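Local structure of glyoxylate-induced Protein (Pseudomonas aeruginosa, 1SQ4) at residues S5-H10 with I33-M38; S44-P47 with N51-M54; M212-Y217 with C246-Y251; K222-Y225 with D230-E233. The protein is of uncertain function but has a double cupin barrel and may act as a ureidoglycine aminohydrolase. All coordinates share one frame; numbering follows the deposited sequence.

Interaction 3 is wholly buried, whereas interactions 1, 2 and 4 each combine buried and partly exposed residues. Chemistry follows position. Interactions 2 and 4 lie at sheet edges and pair backbones in antiparallel fashion, each with one hydrogen-bonded pair; the return bond in interaction 2 is weak, and interaction 4 adds a non-hydrogen-bonded pair. Interaction 1 joins two loops through side chains alone, and interaction 3 spans two sheets of a cupin barrel with polar groups and one leucine. Interactions 3 and 4, whose centres are about 11 Å apart, meet where strands 248-251 and 222-227 are neighbours in one sheet. Interaction 1 touches both 2 and 3, while 2 and 3 fall on opposite sides of the chain's centre.

Interaction 1: S5-H10 with I33-M38; sequences SYYAPH and IPKGVM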
loop_
_atom_site.group_PDB
_atom_site.type_symbol
_atom_site.label_atom_id
_atom_site.label_comp_id
_atom_site.label_asym_id
_atom_site.label_seq_id
_atom_site.Cartn_x
_atom_site.Cartn_y
_atom_site.Cartn_z
ATOM N N SER A 5 -25.240 31.731 7.441
ATOM C CA SER A 5 -24.649 31.214 8.665
ATOM C C SER A 5 -23.192 30.855 8.439
ATOM O O SER A 5 -22.772 30.573 7.312
ATOM C CB SER A 5 -25.380 29.955 9.111
ATOM O OG SER A 5 -25.123 28.893 8.207
ATOM N N TYR A 6 -22.419 30.853 9.515
ATOM C CA TYR A 6 -21.015 30.505 9.418
ATOM C C TYR A 6 -20.601 29.721 10.653
ATOM O O TYR A 6 -20.959 30.068 11.773
ATOM C CB TYR A 6 -20.173 31.768 9.297
ATOM C CG TYR A 6 -20.686 32.766 8.286
ATOM C CD1 TYR A 6 -20.427 32.624 6.920
ATOM C CD2 TYR A 6 -21.401 33.876 8.707
ATOM C CE1 TYR A 6 -20.873 33.589 5.999
ATOM C CE2 TYR A 6 -21.846 34.833 7.811
ATOM C CZ TYR A 6 -21.582 34.694 6.470
ATOM O OH TYR A 6 -22.013 35.695 5.635
ATOM N N TYR A 7 -19.857 28.648 10.446
ATOM C CA TYR A 7 -19.410 27.843 11.563
ATOM C C TYR A 7 -18.262 28.542 12.273
ATOM O O TYR A 7 -17.443 29.219 11.640
ATOM C CB TYR A 7 -18.962 26.460 11.088
ATOM C CG TYR A 7 -18.269 25.654 12.158
ATOM C CD1 TYR A 7 -16.909 25.820 12.419
ATOM C CD2 TYR A 7 -18.973 24.718 12.920
ATOM C CE1 TYR A 7 -16.266 25.064 13.409
ATOM C CE2 TYR A 7 -18.333 23.962 13.915
ATOM C CZ TYR A 7 -16.985 24.137 14.150
ATOM O OH TYR A 7 -16.345 23.370 15.101
ATOM N N ALA A 8 -18.216 28.373 13.594
ATOM C CA ALA A 8 -17.172 28.969 14.419
ATOM C C ALA A 8 -16.834 28.050 15.590
ATOM O O ALA A 8 -17.713 27.644 16.345
ATOM C CB ALA A 8 -17.617 30.329 14.934
ATOM N N PRO A 9 -15.545 27.718 15.753
ATOM C CA PRO A 9 -15.075 26.848 16.827
ATOM C C PRO A 9 -15.445 27.444 18.160
ATOM O O PRO A 9 -15.577 28.662 18.293
ATOM C CB PRO A 9 -13.564 26.848 16.645
ATOM C CG PRO A 9 -13.379 27.186 15.220
ATOM C CD PRO A 9 -14.402 28.250 14.995
ATOM N N HIS A 10 -15.601 26.576 19.149
ATOM C CA HIS A 10 -15.936 27.004 20.495
ATOM C C HIS A 10 -15.005 26.328 21.488
ATOM O O HIS A 10 -14.969 26.683 22.664
ATOM C CB HIS A 10 -17.402 26.684 20.810
ATOM C CG HIS A 10 -18.371 27.691 20.258
ATOM N ND1 HIS A 10 -19.671 27.794 20.707
ATOM C CD2 HIS A 10 -18.222 28.646 19.312
ATOM C CE1 HIS A 10 -20.280 28.774 20.061
ATOM N NE2 HIS A 10 -19.425 29.308 19.208
ATOM N N ILE A 33 -8.255 18.295 7.434
ATOM C CA ILE A 33 -8.224 18.504 8.880
ATOM C C ILE A 33 -9.632 18.767 9.412
ATOM O O ILE A 33 -10.233 19.810 9.131
ATOM C CB ILE A 33 -7.353 19.701 9.245
ATOM C CG1 ILE A 33 -6.049 19.637 8.469
ATOM C CG2 ILE A 33 -7.062 19.691 10.746
ATOM C CD1 ILE A 33 -5.263 20.893 8.636
ATOM N N PRO A 34 -10.178 17.817 10.183
ATOM C CA PRO A 34 -11.514 17.893 10.780
ATOM C C PRO A 34 -11.653 19.005 11.791
ATOM O O PRO A 34 -10.673 19.439 12.396
ATOM C CB PRO A 34 -11.673 16.538 11.453
ATOM C CG PRO A 34 -10.866 15.659 10.605
ATOM C CD PRO A 34 -9.617 16.476 10.379
ATOM N N LYS A 35 -12.885 19.442 11.992
ATOM C CA LYS A 35 -13.148 20.495 12.950
ATOM C C LYS A 35 -12.833 20.050 14.377
ATOM O O LYS A 35 -12.570 20.885 15.232
ATOM C CB LYS A 35 -14.607 20.946 12.845
ATOM C CG LYS A 35 -15.615 19.835 13.015
ATOM C CD LYS A 35 -16.961 20.310 12.547
ATOM C CE LYS A 35 -17.933 20.356 13.682
ATOM N NZ LYS A 35 -18.132 18.980 14.173
ATOM N N GLY A 36 -12.843 18.739 14.621
ATOM C CA GLY A 36 -12.576 18.211 15.953
ATOM C C GLY A 36 -11.181 18.452 16.505
ATOM O O GLY A 36 -10.865 18.076 17.632
ATOM N N VAL A 37 -10.339 19.087 15.713
ATOM C CA VAL A 37 -8.992 19.360 16.153
ATOM C C VAL A 37 -8.974 20.580 17.067
ATOM O O VAL A 37 -8.227 20.634 18.057
ATOM C CB VAL A 37 -8.099 19.615 14.946
ATOM C CG1 VAL A 37 -6.654 19.708 15.372
ATOM C CG2 VAL A 37 -8.300 18.507 13.943
HETATM N N MSE A 38 -9.804 21.557 16.717
HETATM C CA MSE A 38 -9.926 22.812 17.449
HETATM C C MSE A 38 -10.360 22.600 18.893
HETATM O O MSE A 38 -11.511 22.847 19.233
HETATM C CB MSE A 38 -10.962 23.711 16.782
HETATM C CG MSE A 38 -11.016 23.617 15.285
HETATM SE SE MSE A 38 -10.146 25.097 14.459
HETATM C CE MSE A 38 -8.436 24.229 14.141
#
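P9 and M38, a selenomethionine, form the more enclosed half of this contact: ring atom P9 CG lies 3.9 Å from M38 SE, and P9 CB is 4.1 Å from M38 CB. The selenium reaches the proline because the M38 chain bends at chi2, here -102°, after which its methyl turns away from the ring. P9 is buried.

The other half is more open. K35 runs at about a right angle to Y7, its aliphatic part passing the phenol end of the ring: K35 CE is 3.6 Å from Y7 CE2, and K35 CB is 3.7 Å from Y7 OH. The approach to the ring is oblique, and no hydrogen bond spans the two segments, so side-chain packing alone joins them. Both residues are partly exposed, and the ammonium group of K35 has a long, weak ion pair with E235. The K35 backbone N is hydrogen-bonded to D238.

The contact thus joins the loop before strand 25-26 to the loop after strand 30-33, which holds a 3-10 turn at 35-37. P9 and M38 both lie on W55 of strand 52-57, Y7 forms backbone bonds with L219 of strand 212-220, and F245 of a neighbouring subunit packs on I33 and V37.

Interaction 2: S44-P47 with N51-M54; sequences SHLP and NMRM
L46 overlaps the ends of two selenomethionines, M52 and M54. Its CD1 branch is 3.7 Å from M52 CE and equally 3.7 Å from M54 SE, while L46 CB is also 3.7 Å from M52 CE. The two partners approach differently: L46 meets M52 at a slant but crosses M54 at about a right angle. M52 reaches this leucine with CG anti to the backbone N (chi1 -177°), followed by bends at chi2 and chi3.

The backbones meet in a single antiparallel bridge, S44 with M54, a hydrogen-bonded pair. S44 N donates to M54 O over 2.8 Å at 161°; the return bond from M54 N to S44 O is weak at 3.4 Å. Segment 44-47 thereby approaches strand 52-57, the outermost strand within this chain of an antiparallel cupin sheet, with strand 69-76 as its neighbour. A further weak bond comes from a side chain: H45 ND1, with the acceptor near its ring plane, lies 3.3 Å from M52 O at 131°.

R53 directs its guanidinium group away from segment 44-47 into salt bridges with E74 and D40. M52 and M54 also rest on V73, and N267 and H269 of a neighbouring subunit pack against H45 and L46 respectively.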
loop_
_atom_site.group_PDB
_atom_site.type_symbol
_atom_site.label_atom_id
_atom_site.label_comp_id
_atom_site.label_asym_id
_atom_site.label_seq_id
_atom_site.Cartn_x
_atom_site.Cartn_y
_atom_site.Cartn_z
ATOM N N SER A 44 -3.553 28.902 20.729
ATOM C CA SER A 44 -2.298 29.661 20.752
ATOM C C SER A 44 -2.499 31.111 21.191
ATOM O O SER A 44 -3.624 31.566 21.400
ATOM C CB SER A 44 -1.646 29.635 19.364
ATOM O OG SER A 44 -1.493 28.303 18.894
ATOM N N HIS A 45 -1.396 31.841 21.295
ATOM C CA HIS A 45 -1.446 33.222 21.742
ATOM C C HIS A 45 -0.463 34.167 21.039
ATOM O O HIS A 45 0.525 33.730 20.451
ATOM C CB HIS A 45 -1.193 33.241 23.247
ATOM C CG HIS A 45 -2.162 32.407 24.023
ATOM N ND1 HIS A 45 -3.416 32.862 24.371
ATOM C CD2 HIS A 45 -2.094 31.126 24.455
ATOM C CE1 HIS A 45 -4.077 31.897 24.982
ATOM N NE2 HIS A 45 -3.299 30.830 25.044
ATOM N N LEU A 46 -0.745 35.463 21.102
ATOM C CA LEU A 46 0.131 36.449 20.496
ATOM C C LEU A 46 0.391 37.609 21.457
ATOM O O LEU A 46 -0.449 37.954 22.292
ATOM C CB LEU A 46 -0.459 36.969 19.179
ATOM C CG LEU A 46 -0.541 35.979 18.012
ATOM C CD1 LEU A 46 -1.331 36.614 16.867
ATOM C CD2 LEU A 46 0.873 35.567 17.536
ATOM N N PRO A 47 1.581 38.214 21.366
ATOM C CA PRO A 47 1.930 39.333 22.237
ATOM C C PRO A 47 1.013 40.492 22.004
ATOM O O PRO A 47 0.548 40.708 20.886
ATOM C CB PRO A 47 3.346 39.682 21.808
ATOM C CG PRO A 47 3.906 38.383 21.415
ATOM C CD PRO A 47 2.760 37.758 20.615
ATOM N N ASN A 51 -7.439 39.156 26.258
ATOM C CA ASN A 51 -8.549 38.216 26.195
ATOM C C ASN A 51 -8.689 37.549 24.844
ATOM O O ASN A 51 -9.770 37.511 24.266
ATOM C CB ASN A 51 -9.849 38.928 26.572
ATOM C CG ASN A 51 -9.765 39.575 27.937
ATOM O OD1 ASN A 51 -9.257 38.971 28.886
ATOM N ND2 ASN A 51 -10.262 40.804 28.052
HETATM N N MSE A 52 -7.593 36.992 24.357
HETATM C CA MSE A 52 -7.598 36.347 23.059
HETATM C C MSE A 52 -7.076 34.914 23.053
HETATM O O MSE A 52 -6.103 34.585 23.732
HETATM C CB MSE A 52 -6.774 37.190 22.094
HETATM C CG MSE A 52 -6.745 36.685 20.651
HETATM SE SE MSE A 52 -5.474 35.304 20.221
HETATM C CE MSE A 52 -4.126 36.385 19.309
ATOM N N ARG A 53 -7.731 34.067 22.271
ATOM C CA ARG A 53 -7.327 32.677 22.111
ATOM C C ARG A 53 -7.583 32.397 20.621
ATOM O O ARG A 53 -8.558 32.893 20.058
ATOM C CB ARG A 53 -8.175 31.766 23.009
ATOM C CG ARG A 53 -9.668 31.745 22.649
ATOM C CD ARG A 53 -10.579 31.199 23.766
ATOM N NE ARG A 53 -10.222 29.845 24.207
ATOM C CZ ARG A 53 -11.019 28.776 24.128
ATOM N NH1 ARG A 53 -12.250 28.861 23.618
ATOM N NH2 ARG A 53 -10.573 27.611 24.575
HETATM N N MSE A 54 -6.702 31.637 19.976
HETATM C CA MSE A 54 -6.873 31.341 18.558
HETATM C C MSE A 54 -6.424 29.938 18.184
HETATM O O MSE A 54 -5.572 29.335 18.837
HETATM C CB MSE A 54 -6.094 32.345 17.697
HETATM C CG MSE A 54 -4.585 32.280 17.875
HETATM SE SE MSE A 54 -3.576 33.615 16.871
HETATM C CE MSE A 54 -2.102 32.518 16.228
#

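Interaction 3: M212-Y217 with C246-Y251; sequences MEHGLY and CPQACY
H214 and Q248 extend toward each other from opposite directions, the imidazole offering its edge to the amide. Q248 NE2 lies in the plane of the ring, 3.5 Å from both H214 CE1 and H214 NE2, while the amide and ring planes are turned 46° apart. No hydrogen bond is formed between them. The ring's setting is fixed on its other nitrogen: H214 ND1 donates to M212 O over 2.8 Å at 154°, with that oxygen close to the ring plane. Q248 spans the gap because its chain is extended beyond CG (chi2 -177°).

The closest CA atoms across the contact, those of L216 and Q248, are 11.4 Å apart, so side chains alone bridge strands 212-220 and 248-251, which belong to separate sheets of a cupin barrel. H210, whose ring meets that of H214 almost perpendicularly, and E208, which accepts a weak bond from Q248 NE2, complete a Glu-His-His-Gln cluster. It is consistent with the metal-binding set of ureidoglycine aminohydrolases, although a bound metal is not established here.

L216 crosses Q248 obliquely and places its CD2 methyl 3.9 Å from Q248 OE1. The hydrogen bond of that oxygen is with Y225 OH, so the amide has a partner at each polar atom, the one at NE2 being weak. L262 of strand 258-265 touches both H214 and L216.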
loop_
_atom_site.group_PDB
_atom_site.type_symbol
_atom_site.label_atom_id
_atom_site.label_comp_id
_atom_site.label_asym_id
_atom_site.label_seq_id
_atom_site.Cartn_x
_atom_site.Cartn_y
_atom_site.Cartn_z
HETATM N N MSE A 212 -2.127 26.060 -8.345
HETATM C CA MSE A 212 -1.106 25.901 -7.325
HETATM C C MSE A 212 -1.756 25.614 -5.982
HETATM O O MSE A 212 -2.974 25.505 -5.892
HETATM C CB MSE A 212 -0.240 27.157 -7.265
HETATM C CG MSE A 212 0.464 27.455 -8.594
HETATM SE SE MSE A 212 1.795 26.114 -9.071
HETATM C CE MSE A 212 0.788 25.092 -10.359
ATOM N N GLU A 213 -0.946 25.479 -4.941
ATOM C CA GLU A 213 -1.468 25.176 -3.618
ATOM C C GLU A 213 -2.348 26.277 -3.041
ATOM O O GLU A 213 -2.135 27.459 -3.286
ATOM C CB GLU A 213 -0.314 24.886 -2.659
ATOM C CG GLU A 213 0.794 25.943 -2.644
ATOM C CD GLU A 213 1.830 25.731 -3.746
ATOM O OE1 GLU A 213 2.452 24.644 -3.790
ATOM O OE2 GLU A 213 2.022 26.650 -4.570
ATOM N N HIS A 214 -3.357 25.871 -2.286
ATOM C CA HIS A 214 -4.251 26.812 -1.653
ATOM C C HIS A 214 -5.103 26.103 -0.620
ATOM O O HIS A 214 -5.255 24.881 -0.659
ATOM C CB HIS A 214 -5.135 27.528 -2.671
ATOM C CG HIS A 214 -5.959 26.617 -3.520
ATOM N ND1 HIS A 214 -5.412 25.823 -4.502
ATOM C CD2 HIS A 214 -7.292 26.393 -3.554
ATOM C CE1 HIS A 214 -6.371 25.148 -5.106
ATOM N NE2 HIS A 214 -7.522 25.475 -4.550
ATOM N N GLY A 215 -5.642 26.875 0.318
ATOM C CA GLY A 215 -6.447 26.290 1.368
ATOM C C GLY A 215 -7.924 26.476 1.160
ATOM O O GLY A 215 -8.355 27.396 0.469
ATOM N N LEU A 216 -8.693 25.579 1.766
ATOM C CA LEU A 216 -10.149 25.592 1.700
ATOM C C LEU A 216 -10.674 25.402 3.103
ATOM O O LEU A 216 -10.253 24.483 3.788
ATOM C CB LEU A 216 -10.647 24.436 0.837
ATOM C CG LEU A 216 -10.731 24.648 -0.663
ATOM C CD1 LEU A 216 -9.573 25.477 -1.165
ATOM C CD2 LEU A 216 -10.747 23.282 -1.344
ATOM N N TYR A 217 -11.588 26.264 3.534
ATOM C CA TYR A 217 -12.173 26.135 4.868
ATOM C C TYR A 217 -13.688 26.130 4.718
ATOM O O TYR A 217 -14.285 27.142 4.366
ATOM C CB TYR A 217 -11.739 27.291 5.779
ATOM C CG TYR A 217 -12.279 27.179 7.188
ATOM C CD1 TYR A 217 -13.606 27.469 7.470
ATOM C CD2 TYR A 217 -11.471 26.723 8.230
ATOM C CE1 TYR A 217 -14.122 27.306 8.747
ATOM C CE2 TYR A 217 -11.980 26.559 9.520
ATOM C CZ TYR A 217 -13.312 26.855 9.766
ATOM O OH TYR A 217 -13.828 26.712 11.033
ATOM N N CYS A 246 -3.601 19.144 -7.813
ATOM C CA CYS A 246 -4.438 18.149 -7.155
ATOM C C CYS A 246 -5.866 18.229 -7.705
ATOM O O CYS A 246 -6.522 19.259 -7.588
ATOM C CB CYS A 246 -4.460 18.394 -5.650
ATOM S SG CYS A 246 -5.477 17.201 -4.750
ATOM N N PRO A 247 -6.362 17.146 -8.323
ATOM C CA PRO A 247 -7.724 17.182 -8.868
ATOM C C PRO A 247 -8.779 17.485 -7.796
ATOM O O PRO A 247 -8.653 17.060 -6.647
ATOM C CB PRO A 247 -7.887 15.787 -9.467
ATOM C CG PRO A 247 -6.485 15.418 -9.842
ATOM C CD PRO A 247 -5.705 15.870 -8.648
ATOM N N GLN A 248 -9.814 18.223 -8.183
ATOM C CA GLN A 248 -10.883 18.591 -7.260
ATOM C C GLN A 248 -12.258 18.408 -7.869
ATOM O O GLN A 248 -12.606 19.056 -8.858
ATOM C CB GLN A 248 -10.741 20.048 -6.847
ATOM C CG GLN A 248 -9.360 20.452 -6.389
ATOM C CD GLN A 248 -9.336 21.887 -5.929
ATOM O OE1 GLN A 248 -10.083 22.255 -5.029
ATOM N NE2 GLN A 248 -8.491 22.709 -6.540
ATOM N N ALA A 249 -13.051 17.534 -7.270
ATOM C CA ALA A 249 -14.408 17.282 -7.743
ATOM C C ALA A 249 -15.306 17.419 -6.540
ATOM O O ALA A 249 -14.932 17.058 -5.422
ATOM C CB ALA A 249 -14.513 15.890 -8.310
ATOM N N CYS A 250 -16.499 17.929 -6.761
ATOM C CA CYS A 250 -17.389 18.114 -5.645
ATOM C C CYS A 250 -18.740 17.468 -5.849
ATOM O O CYS A 250 -19.244 17.401 -6.963
ATOM C CB CYS A 250 -17.558 19.603 -5.363
ATOM S SG CYS A 250 -18.584 19.907 -3.927
ATOM N N TYR A 251 -19.325 16.994 -4.759
ATOM C CA TYR A 251 -20.626 16.353 -4.827
ATOM C C TYR A 251 -21.461 16.916 -3.688
ATOM O O TYR A 251 -21.679 16.249 -2.685
ATOM C CB TYR A 251 -20.470 14.838 -4.661
ATOM C CG TYR A 251 -21.462 14.000 -5.441
ATOM C CD1 TYR A 251 -21.133 13.471 -6.697
ATOM C CD2 TYR A 251 -22.728 13.732 -4.923
ATOM C CE1 TYR A 251 -22.049 12.690 -7.419
ATOM C CE2 TYR A 251 -23.655 12.959 -5.628
ATOM C CZ TYR A 251 -23.316 12.441 -6.876
ATOM O OH TYR A 251 -24.261 11.706 -7.577
#

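Interaction 4: K222-Y225 with D230-E233; sequences KAVY and DWVE
Y225 O receives the shortest hydrogen bond of this contact, from V232 N at 2.7 Å and 169°. The same oxygen has a second, softer approach: the CA-H of W231 points at it, with W231 CA 3.3 Å from Y225 O. The reciprocal bond, Y225 N to V232 O, measures 2.9 Å. Together these bonds make Y225 and V232 an antiparallel hydrogen-bonded pair. V224 and E233 form the adjacent non-hydrogen-bonded pair, where E233 CA makes a CA-H...O contact of 3.4 Å to A223 O.

The axes of the short strand segments run at 168°, nearly antiparallel, as expected of the beta hairpin formed by strands 222-227 and 230-235. V224 and E233 lie on one face of this hairpin, Y225 and V232 on the other. On the V224 face the main apolar contact is diagonal: V224 CG1 is 3.4 Å from W231 CE3, the two side chains crossing at about a right angle and the methyl meeting the indole obliquely. With CG1 anti to the backbone N (chi1 -179°), the other branch, CG2, is directed to E233, lying 4.2 Å from E233 CG.

Y225 OH extends to hydrogen bonds with Y260 OH of strand 258-265 and Q248 OE1. Strand 248-251 flanks strand 222-227 on the side away from 230-235, Y251 touching V224 and W231, while Y251 and W231 of a neighbouring subunit pack on V224 and W231 respectively.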
loop_
_atom_site.group_PDB
_atom_site.type_symbol
_atom_site.label_atom_id
_atom_site.label_comp_id
_atom_site.label_asym_id
_atom_site.label_seq_id
_atom_site.Cartn_x
_atom_site.Cartn_y
_atom_site.Cartn_z
ATOM N N LYS A 222 -22.283 20.532 3.954
ATOM C CA LYS A 222 -21.604 19.258 3.944
ATOM C C LYS A 222 -21.581 18.812 2.492
ATOM O O LYS A 222 -22.387 19.270 1.676
ATOM C CB LYS A 222 -22.367 18.236 4.806
ATOM C CG LYS A 222 -22.563 18.664 6.263
ATOM C CD LYS A 222 -22.602 17.488 7.267
ATOM C CE LYS A 222 -23.844 16.597 7.143
ATOM N NZ LYS A 222 -23.860 15.757 5.900
ATOM N N ALA A 223 -20.650 17.932 2.155
ATOM C CA ALA A 223 -20.568 17.435 0.791
ATOM C C ALA A 223 -19.540 16.326 0.688
ATOM O O ALA A 223 -18.779 16.077 1.619
ATOM C CB ALA A 223 -20.217 18.570 -0.156
ATOM N N VAL A 224 -19.556 15.633 -0.438
ATOM C CA VAL A 224 -18.596 14.577 -0.682
ATOM C C VAL A 224 -17.659 15.210 -1.690
ATOM O O VAL A 224 -18.026 15.425 -2.845
ATOM C CB VAL A 224 -19.259 13.324 -1.294
ATOM C CG1 VAL A 224 -18.213 12.229 -1.518
ATOM C CG2 VAL A 224 -20.345 12.820 -0.365
ATOM N N TYR A 225 -16.460 15.543 -1.234
ATOM C CA TYR A 225 -15.472 16.193 -2.080
ATOM C C TYR A 225 -14.476 15.160 -2.533
ATOM O O TYR A 225 -14.125 14.242 -1.795
ATOM C CB TYR A 225 -14.741 17.275 -1.289
ATOM C CG TYR A 225 -14.252 18.455 -2.096
ATOM C CD1 TYR A 225 -15.124 19.480 -2.454
ATOM C CD2 TYR A 225 -12.905 18.582 -2.445
ATOM C CE1 TYR A 225 -14.671 20.605 -3.128
ATOM C CE2 TYR A 225 -12.441 19.707 -3.125
ATOM C CZ TYR A 225 -13.333 20.713 -3.458
ATOM O OH TYR A 225 -12.890 21.833 -4.110
ATOM N N ASP A 230 -9.607 10.479 -4.386
ATOM C CA ASP A 230 -10.156 10.110 -3.082
ATOM C C ASP A 230 -11.372 10.930 -2.670
ATOM O O ASP A 230 -11.282 12.140 -2.511
ATOM C CB ASP A 230 -9.082 10.251 -2.002
ATOM C CG ASP A 230 -8.020 9.177 -2.084
ATOM O OD1 ASP A 230 -6.916 9.389 -1.543
ATOM O OD2 ASP A 230 -8.280 8.117 -2.680
ATOM N N TRP A 231 -12.512 10.273 -2.500
ATOM C CA TRP A 231 -13.705 10.981 -2.073
ATOM C C TRP A 231 -13.729 11.047 -0.545
ATOM O O TRP A 231 -13.511 10.040 0.139
ATOM C CB TRP A 231 -14.968 10.281 -2.564
ATOM C CG TRP A 231 -15.186 10.325 -4.053
ATOM C CD1 TRP A 231 -14.840 9.367 -4.962
ATOM C CD2 TRP A 231 -15.861 11.353 -4.793
ATOM N NE1 TRP A 231 -15.268 9.730 -6.219
ATOM C CE2 TRP A 231 -15.893 10.945 -6.143
ATOM C CE3 TRP A 231 -16.442 12.578 -4.442
ATOM C CZ2 TRP A 231 -16.481 11.716 -7.145
ATOM C CZ3 TRP A 231 -17.030 13.347 -5.438
ATOM C CH2 TRP A 231 -17.044 12.912 -6.774
ATOM N N VAL A 232 -13.977 12.239 -0.009
ATOM C CA VAL A 232 -14.042 12.410 1.433
ATOM C C VAL A 232 -15.202 13.322 1.836
ATOM O O VAL A 232 -15.456 14.342 1.207
ATOM C CB VAL A 232 -12.690 12.959 2.015
ATOM C CG1 VAL A 232 -11.569 11.957 1.751
ATOM C CG2 VAL A 232 -12.329 14.295 1.396
ATOM N N GLU A 233 -15.935 12.924 2.864
ATOM C CA GLU A 233 -17.033 13.737 3.332
ATOM C C GLU A 233 -16.440 14.884 4.123
ATOM O O GLU A 233 -15.522 14.684 4.920
ATOM C CB GLU A 233 -17.960 12.928 4.238
ATOM C CG GLU A 233 -18.977 12.077 3.503
ATOM C CD GLU A 233 -19.993 11.445 4.439
ATOM O OE1 GLU A 233 -19.616 10.532 5.208
ATOM O OE2 GLU A 233 -21.170 11.877 4.410
#